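Local coordinates for Ras GTPase-activating-like protein IQGAP2 (Homo sapiens, PDB 5CJP) that probably binds GTP-loaded Rho-family small GTPases such as Cdc42 through its RasGAP-related domain, without speeding GTP hydrolysis as a true GAP would, at residues E[57-62]-E[321-326]; E[50-55]-E[98-103]. One frame throughout, in Å; residues are numbered along the deposited sequence.

Contact 1. Residues E[57-62]-E[321-326]. With GTP (guanosine-5'-triphosphate), chain G.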
loop_
_atom_site.group_PDB
_atom_site.type_symbol
_atom_site.label_atom_id
_atom_site.label_comp_id
_atom_site.label_asym_id
_atom_site.label_seq_id
_atom_site.Cartn_x
_atom_site.Cartn_y
_atom_site.Cartn_z
ATOM N N ASN E 57 -14.422 10.145 -13.312
ATOM C CA ASN E 57 -15.820 10.176 -13.737
ATOM C C ASN E 57 -16.016 11.456 -14.519
ATOM O O ASN E 57 -15.395 12.467 -14.207
ATOM C CB ASN E 57 -16.737 10.094 -12.531
ATOM C CG ASN E 57 -16.686 8.739 -11.879
ATOM O OD1 ASN E 57 -17.223 7.775 -12.403
ATOM N ND2 ASN E 57 -16.024 8.653 -10.740
ATOM N N GLN E 58 -16.873 11.417 -15.537
ATOM C CA GLN E 58 -17.061 12.581 -16.397
ATOM C C GLN E 58 -17.382 13.944 -15.780
ATOM O O GLN E 58 -16.809 14.942 -16.224
ATOM C CB GLN E 58 -18.056 12.251 -17.517
ATOM C CG GLN E 58 -19.494 12.052 -17.093
ATOM C CD GLN E 58 -20.354 11.638 -18.276
ATOM O OE1 GLN E 58 -21.575 11.580 -18.176
ATOM N NE2 GLN E 58 -19.709 11.342 -19.401
ATOM N N ARG E 59 -18.256 14.015 -14.771
ATOM C CA ARG E 59 -18.561 15.319 -14.176
ATOM C C ARG E 59 -17.274 15.999 -13.662
ATOM O O ARG E 59 -17.053 17.196 -13.898
ATOM C CB ARG E 59 -19.584 15.200 -13.039
ATOM C CG ARG E 59 -19.844 16.530 -12.346
ATOM C CD ARG E 59 -20.885 16.446 -11.259
ATOM N NE ARG E 59 -20.475 15.593 -10.145
ATOM C CZ ARG E 59 -21.241 15.347 -9.085
ATOM N NH1 ARG E 59 -22.443 15.905 -9.010
ATOM N NH2 ARG E 59 -20.828 14.529 -8.120
ATOM N N GLU E 60 -16.412 15.230 -12.991
ATOM C CA GLU E 60 -15.132 15.748 -12.453
ATOM C C GLU E 60 -14.122 16.053 -13.559
ATOM O O GLU E 60 -13.395 17.043 -13.499
ATOM C CB GLU E 60 -14.515 14.746 -11.463
ATOM C CG GLU E 60 -15.235 14.659 -10.128
ATOM C CD GLU E 60 -16.718 14.372 -10.270
ATOM O OE1 GLU E 60 -17.530 15.233 -9.875
ATOM O OE2 GLU E 60 -17.071 13.289 -10.775
ATOM N N GLU E 61 -14.067 15.195 -14.571
ATOM C CA GLU E 61 -13.167 15.449 -15.675
ATOM C C GLU E 61 -13.643 16.719 -16.391
ATOM O O GLU E 61 -12.847 17.476 -16.944
ATOM C CB GLU E 61 -13.140 14.264 -16.639
ATOM C CG GLU E 61 -12.298 14.525 -17.886
ATOM C CD GLU E 61 -12.157 13.300 -18.774
ATOM O OE1 GLU E 61 -13.100 12.473 -18.831
ATOM O OE2 GLU E 61 -11.102 13.178 -19.429
ATOM N N TYR E 62 -14.946 16.964 -16.372
ATOM C CA TYR E 62 -15.477 18.161 -16.990
ATOM C C TYR E 62 -14.907 19.405 -16.288
ATOM O O TYR E 62 -14.446 20.349 -16.940
ATOM C CB TYR E 62 -16.999 18.160 -16.886
ATOM C CG TYR E 62 -17.608 19.482 -17.245
ATOM C CD1 TYR E 62 -17.692 19.891 -18.574
ATOM C CD2 TYR E 62 -18.062 20.349 -16.253
ATOM C CE1 TYR E 62 -18.210 21.132 -18.906
ATOM C CE2 TYR E 62 -18.578 21.593 -16.571
ATOM C CZ TYR E 62 -18.653 21.975 -17.902
ATOM O OH TYR E 62 -19.186 23.193 -18.232
ATOM N N PHE E 321 -19.937 15.494 -23.251
ATOM C CA PHE E 321 -20.551 14.682 -22.213
ATOM C C PHE E 321 -21.897 15.407 -22.083
ATOM O O PHE E 321 -21.915 16.630 -21.980
ATOM C CB PHE E 321 -19.800 14.790 -20.885
ATOM C CG PHE E 321 -18.294 14.786 -21.004
ATOM C CD1 PHE E 321 -17.641 13.951 -21.906
ATOM C CD2 PHE E 321 -17.524 15.558 -20.134
ATOM C CE1 PHE E 321 -16.242 13.879 -21.934
ATOM C CE2 PHE E 321 -16.120 15.496 -20.150
ATOM C CZ PHE E 321 -15.479 14.654 -21.050
ATOM N N ASN E 322 -23.022 14.710 -22.128
ATOM C CA ASN E 322 -24.285 15.422 -21.980
ATOM C C ASN E 322 -24.366 15.919 -20.548
ATOM O O ASN E 322 -25.089 15.360 -19.728
ATOM C CB ASN E 322 -25.455 14.504 -22.279
ATOM C CG ASN E 322 -25.476 14.070 -23.713
ATOM O OD1 ASN E 322 -25.464 14.905 -24.622
ATOM N ND2 ASN E 322 -25.503 12.761 -23.937
ATOM N N MET E 323 -23.616 16.975 -20.259
ATOM C CA MET E 323 -23.560 17.539 -18.926
ATOM C C MET E 323 -24.913 17.926 -18.343
ATOM O O MET E 323 -25.032 18.117 -17.130
ATOM C CB MET E 323 -22.603 18.738 -18.901
ATOM C CG MET E 323 -21.117 18.349 -19.042
ATOM S SD MET E 323 -20.535 17.047 -17.852
ATOM C CE MET E 323 -20.728 17.953 -16.330
ATOM N N ASP E 324 -25.931 18.019 -19.196
ATOM C CA ASP E 324 -27.263 18.377 -18.731
ATOM C C ASP E 324 -27.791 17.339 -17.756
ATOM O O ASP E 324 -28.648 17.635 -16.918
ATOM C CB ASP E 324 -28.222 18.542 -19.915
ATOM C CG ASP E 324 -28.041 19.875 -20.626
ATOM O OD1 ASP E 324 -28.059 20.919 -19.935
ATOM O OD2 ASP E 324 -27.889 19.880 -21.871
ATOM N N LYS E 325 -27.259 16.124 -17.838
ATOM C CA LYS E 325 -27.694 15.062 -16.936
ATOM C C LYS E 325 -27.267 15.324 -15.483
ATOM O O LYS E 325 -27.741 14.644 -14.582
ATOM C CB LYS E 325 -27.122 13.721 -17.372
ATOM C CG LYS E 325 -25.801 13.389 -16.691
ATOM C CD LYS E 325 -25.161 12.151 -17.271
ATOM C CE LYS E 325 -24.456 12.465 -18.576
ATOM N NZ LYS E 325 -24.328 11.238 -19.387
ATOM N N TYR E 326 -26.365 16.293 -15.274
ATOM C CA TYR E 326 -25.865 16.648 -13.940
ATOM C C TYR E 326 -26.356 18.023 -13.462
ATOM O O TYR E 326 -26.239 18.346 -12.281
ATOM C CB TYR E 326 -24.326 16.648 -13.923
ATOM C CG TYR E 326 -23.659 15.342 -14.326
ATOM C CD1 TYR E 326 -23.686 14.233 -13.475
ATOM C CD2 TYR E 326 -23.008 15.211 -15.559
ATOM C CE1 TYR E 326 -23.076 13.022 -13.832
ATOM C CE2 TYR E 326 -22.400 14.006 -15.924
ATOM C CZ TYR E 326 -22.442 12.915 -15.051
ATOM O OH TYR E 326 -21.874 11.713 -15.393
HETATM P PG GTP G . -14.743 6.706 -2.750
HETATM O O1G GTP G . -14.258 5.256 -2.247
HETATM O O2G GTP G . -15.536 7.420 -1.721
HETATM O O3G GTP G . -13.413 7.511 -3.153
HETATM O O3B GTP G . -15.517 6.447 -4.139
HETATM P PB GTP G . -17.126 6.476 -4.256
HETATM O O1B GTP G . -17.561 5.139 -4.716
HETATM O O2B GTP G . -17.696 7.010 -2.997
HETATM O O3A GTP G . -17.332 7.572 -5.419
HETATM P PA GTP G . -18.686 8.445 -5.505
HETATM O O1A GTP G . -19.818 7.578 -5.101
HETATM O O2A GTP G . -18.474 9.724 -4.793
HETATM O "O5'" GTP G . -18.775 8.745 -7.084
HETATM C "C5'" GTP G . -17.806 9.600 -7.696
HETATM C "C4'" GTP G . -18.405 10.258 -8.937
HETATM O "O4'" GTP G . -18.903 9.282 -9.864
HETATM C "C3'" GTP G . -19.648 11.046 -8.530
HETATM O "O3'" GTP G . -19.227 12.305 -7.995
HETATM C "C2'" GTP G . -20.249 11.248 -9.917
HETATM O "O2'" GTP G . -19.503 12.227 -10.644
HETATM C "C1'" GTP G . -20.023 9.872 -10.548
HETATM N N9 GTP G . -21.190 8.986 -10.342
HETATM C C8 GTP G . -21.471 8.269 -9.255
HETATM N N7 GTP G . -22.570 7.553 -9.472
HETATM C C5 GTP G . -23.006 7.817 -10.707
HETATM C C6 GTP G . -24.069 7.358 -11.464
HETATM O O6 GTP G . -24.879 6.542 -11.018
HETATM N N1 GTP G . -24.217 7.846 -12.770
HETATM C C2 GTP G . -23.303 8.781 -13.267
HETATM N N2 GTP G . -23.456 9.273 -14.494
HETATM N N3 GTP G . -22.282 9.196 -12.506
HETATM C C4 GTP G . -22.119 8.736 -11.258
HETATM O O HOH W 1 -23.730 17.861 -10.790
HETATM O O HOH W 2 -19.421 11.974 -13.771
#
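With CG wedged between its backbone N and carbonyl carbon (chi1 69°), Gln58 runs extended toward residues 321-326, while Tyr326, CG beside its backbone N (chi1 -58°), turns its hydroxyl to meet the amide. The first turn of helix 58-79 and the 321-326 turn build one wall of a GTP pocket beside another protein chain. Tyr326 OH donates to OE1 of Gln58 at 2.8 Å, along an in-plane lone pair and with ring and amide nearly perpendicular. The same OH accepts guanine N2 of GTP at 3.0 Å, nearly straight (164°), and a hydrogen bond from water 2, which accepts one from Arg59 N. Tyrosine suits this place, where an oxygen must both give and receive. Lys325 NZ adds a weak bond to Gln58 OE1, its stronger partner being an acidic side chain of the other protein. Gln58 CB lies over one face of the Phe321 ring, and Gln58 NE2 comes 3.8 Å from Phe321 CB. At the ribose, opposite charges meet the hydroxyls: Glu60 OE2 accepts GTP O2' at 2.7 Å, and Arg59 NH2 donates to GTP O3' at 2.7 Å. A salt bridge from Arg59 NE to Glu60 OE1, 3.0 Å, orients the pair. Arg59 CB sits over the Tyr326 ring, 4.0 Å from its centroid, and Lys325 CG over the opposite face. Met323 SD lies obliquely beside the Tyr62 ring, 4.4 Å from its centroid, a Met-aromatic contact.

Contact 2. Residues E[50-55]-E[98-103]; sequences TLYNYA and VSFNRG
The carbonyl oxygen of Ser99 is gripped three times: by Arg102 N at 2.9 Å, weakly by Gly103 N at 3.5 Å, and weakly by Tyr52 OH at 3.4 Å. This is the C-terminal end of helix 92-102 packing across the last turn of helix 37-54, a helix-helix contact of the all-helical GAP-related domain; the axes of the short segments 50-54 and 98-102 cross at -58°. Tyr52 suits the crossing because it is long enough to span it: CG lies anti to its carbonyl carbon (chi1 -70°), and the ring reaches across so that its hydroxyl comes to Ser99 O. The backbone of Gly103 lies against the ring, its O above the centre of one face, while Phe100 O comes in at the ring edge. The Phe100 and Tyr52 side chains run antiparallel past one another, the rings near parallel (26°) but displaced, centroids 5.7 Å apart. They meet at the rims, CD1 of Tyr52 to CD1 of Phe100, 3.7 Å. Leu51 O approaches the Phe100 ring edge, and apolar groups complete the surroundings: Leu64 of helix 58-79, Leu51 CB, and the small Ala55 at the ring tip, its CB 3.8 Å from Phe100 CZ.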
loop_
_atom_site.group_PDB
_atom_site.type_symbol
_atom_site.label_atom_id
_atom_site.label_comp_id
_atom_site.label_asym_id
_atom_site.label_seq_id
_atom_site.Cartn_x
_atom_site.Cartn_y
_atom_site.Cartn_z
ATOM N N THR E 50 -3.496 12.423 -7.914
ATOM C CA THR E 50 -4.780 12.612 -7.283
ATOM C C THR E 50 -5.834 12.910 -8.318
ATOM O O THR E 50 -6.950 12.393 -8.238
ATOM C CB THR E 50 -4.706 13.749 -6.291
ATOM O OG1 THR E 50 -3.695 13.437 -5.333
ATOM C CG2 THR E 50 -6.042 13.938 -5.582
ATOM N N LEU E 51 -5.483 13.744 -9.293
ATOM C CA LEU E 51 -6.417 14.082 -10.353
ATOM C C LEU E 51 -6.822 12.821 -11.139
ATOM O O LEU E 51 -7.943 12.728 -11.635
ATOM C CB LEU E 51 -5.803 15.117 -11.282
ATOM C CG LEU E 51 -5.617 16.482 -10.618
ATOM C CD1 LEU E 51 -4.932 17.420 -11.599
ATOM C CD2 LEU E 51 -6.963 17.058 -10.194
ATOM N N TYR E 52 -5.925 11.842 -11.241
ATOM C CA TYR E 52 -6.256 10.617 -11.964
ATOM C C TYR E 52 -7.485 9.964 -11.357
ATOM O O TYR E 52 -8.355 9.502 -12.076
ATOM C CB TYR E 52 -5.105 9.599 -11.938
ATOM C CG TYR E 52 -3.875 9.955 -12.752
ATOM C CD1 TYR E 52 -3.979 10.644 -13.965
ATOM C CD2 TYR E 52 -2.595 9.551 -12.326
ATOM C CE1 TYR E 52 -2.849 10.927 -14.725
ATOM C CE2 TYR E 52 -1.463 9.822 -13.080
ATOM C CZ TYR E 52 -1.595 10.506 -14.279
ATOM O OH TYR E 52 -0.472 10.748 -15.047
ATOM N N ASN E 53 -7.554 9.923 -10.033
ATOM C CA ASN E 53 -8.704 9.320 -9.356
ATOM C C ASN E 53 -9.865 10.306 -9.342
ATOM O O ASN E 53 -11.015 9.930 -9.541
ATOM C CB ASN E 53 -8.347 8.942 -7.912
ATOM C CG ASN E 53 -9.548 8.481 -7.118
ATOM O OD1 ASN E 53 -10.082 7.395 -7.345
ATOM N ND2 ASN E 53 -9.995 9.320 -6.183
ATOM N N TYR E 54 -9.554 11.571 -9.113
ATOM C CA TYR E 54 -10.593 12.585 -9.066
ATOM C C TYR E 54 -11.360 12.721 -10.392
ATOM O O TYR E 54 -12.579 12.794 -10.400
ATOM C CB TYR E 54 -9.989 13.935 -8.663
ATOM C CG TYR E 54 -11.016 15.023 -8.560
ATOM C CD1 TYR E 54 -11.837 15.117 -7.450
ATOM C CD2 TYR E 54 -11.211 15.941 -9.617
ATOM C CE1 TYR E 54 -12.838 16.093 -7.379
ATOM C CE2 TYR E 54 -12.208 16.923 -9.551
ATOM C CZ TYR E 54 -13.007 16.989 -8.436
ATOM O OH TYR E 54 -13.962 17.956 -8.348
ATOM N N ALA E 55 -10.654 12.745 -11.518
ATOM C CA ALA E 55 -11.315 12.907 -12.818
ATOM C C ALA E 55 -11.634 11.596 -13.467
ATOM O O ALA E 55 -11.712 11.521 -14.680
ATOM C CB ALA E 55 -10.458 13.734 -13.761
ATOM N N VAL E 98 -0.439 17.898 -20.385
ATOM C CA VAL E 98 0.284 16.815 -21.038
ATOM C C VAL E 98 0.467 15.582 -20.171
ATOM O O VAL E 98 0.220 14.481 -20.632
ATOM C CB VAL E 98 1.665 17.282 -21.531
ATOM C CG1 VAL E 98 2.522 16.082 -21.940
ATOM C CG2 VAL E 98 1.480 18.226 -22.705
ATOM N N SER E 99 0.901 15.757 -18.925
ATOM C CA SER E 99 1.101 14.621 -18.026
ATOM C C SER E 99 -0.201 13.916 -17.739
ATOM O O SER E 99 -0.295 12.705 -17.842
ATOM C CB SER E 99 1.698 15.061 -16.686
ATOM O OG SER E 99 3.009 15.575 -16.823
ATOM N N PHE E 100 -1.215 14.682 -17.374
ATOM C CA PHE E 100 -2.499 14.093 -17.059
ATOM C C PHE E 100 -3.041 13.244 -18.193
ATOM O O PHE E 100 -3.687 12.233 -17.957
ATOM C CB PHE E 100 -3.516 15.172 -16.703
ATOM C CG PHE E 100 -4.865 14.621 -16.380
ATOM C CD1 PHE E 100 -5.094 13.984 -15.164
ATOM C CD2 PHE E 100 -5.899 14.662 -17.333
ATOM C CE1 PHE E 100 -6.327 13.394 -14.896
ATOM C CE2 PHE E 100 -7.140 14.068 -17.076
ATOM C CZ PHE E 100 -7.354 13.438 -15.860
ATOM N N ASN E 101 -2.778 13.645 -19.428
ATOM C CA ASN E 101 -3.273 12.874 -20.555
ATOM C C ASN E 101 -2.437 11.638 -20.880
ATOM O O ASN E 101 -2.868 10.766 -21.631
ATOM C CB ASN E 101 -3.427 13.790 -21.778
ATOM C CG ASN E 101 -4.753 14.554 -21.762
ATOM O OD1 ASN E 101 -5.815 13.961 -21.910
ATOM N ND2 ASN E 101 -4.693 15.854 -21.560
ATOM N N ARG E 102 -1.252 11.547 -20.293
ATOM C CA ARG E 102 -0.391 10.392 -20.529
ATOM C C ARG E 102 -0.847 9.177 -19.742
ATOM O O ARG E 102 -0.959 8.075 -20.288
ATOM C CB ARG E 102 1.062 10.695 -20.144
ATOM C CG ARG E 102 1.885 11.247 -21.269
ATOM C CD ARG E 102 3.307 11.584 -20.842
ATOM N NE ARG E 102 4.002 12.222 -21.953
ATOM C CZ ARG E 102 4.768 13.298 -21.824
ATOM N NH1 ARG E 102 4.952 13.856 -20.626
ATOM N NH2 ARG E 102 5.308 13.851 -22.899
ATOM N N GLY E 103 -1.110 9.376 -18.456
ATOM C CA GLY E 103 -1.508 8.259 -17.629
ATOM C C GLY E 103 -2.811 8.395 -16.890
ATOM O O GLY E 103 -2.896 8.004 -15.725
#

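In the fold
Helix 37-54 runs by a short turn into helix 58-79, so contacts 1 and 2, with centres about 16 Å apart, sit on successive helices and touch where Glu60 CB packs on Tyr54 O. Contact 2 lies nearer the centre of the chain, about 11 Å against about 25 Å, though both are partly buried; it joins helix to helix mainly by aromatic and aliphatic packing, with a weak hydroxyl bond across it. Contact 1 faces a nucleotide and another protein; its charged and amide groups, waters and phenol suit a polar interface. The Ala55 side chain is still about 10 Å from GTP, so contact 2 stands behind the pocket that contact 1 lines.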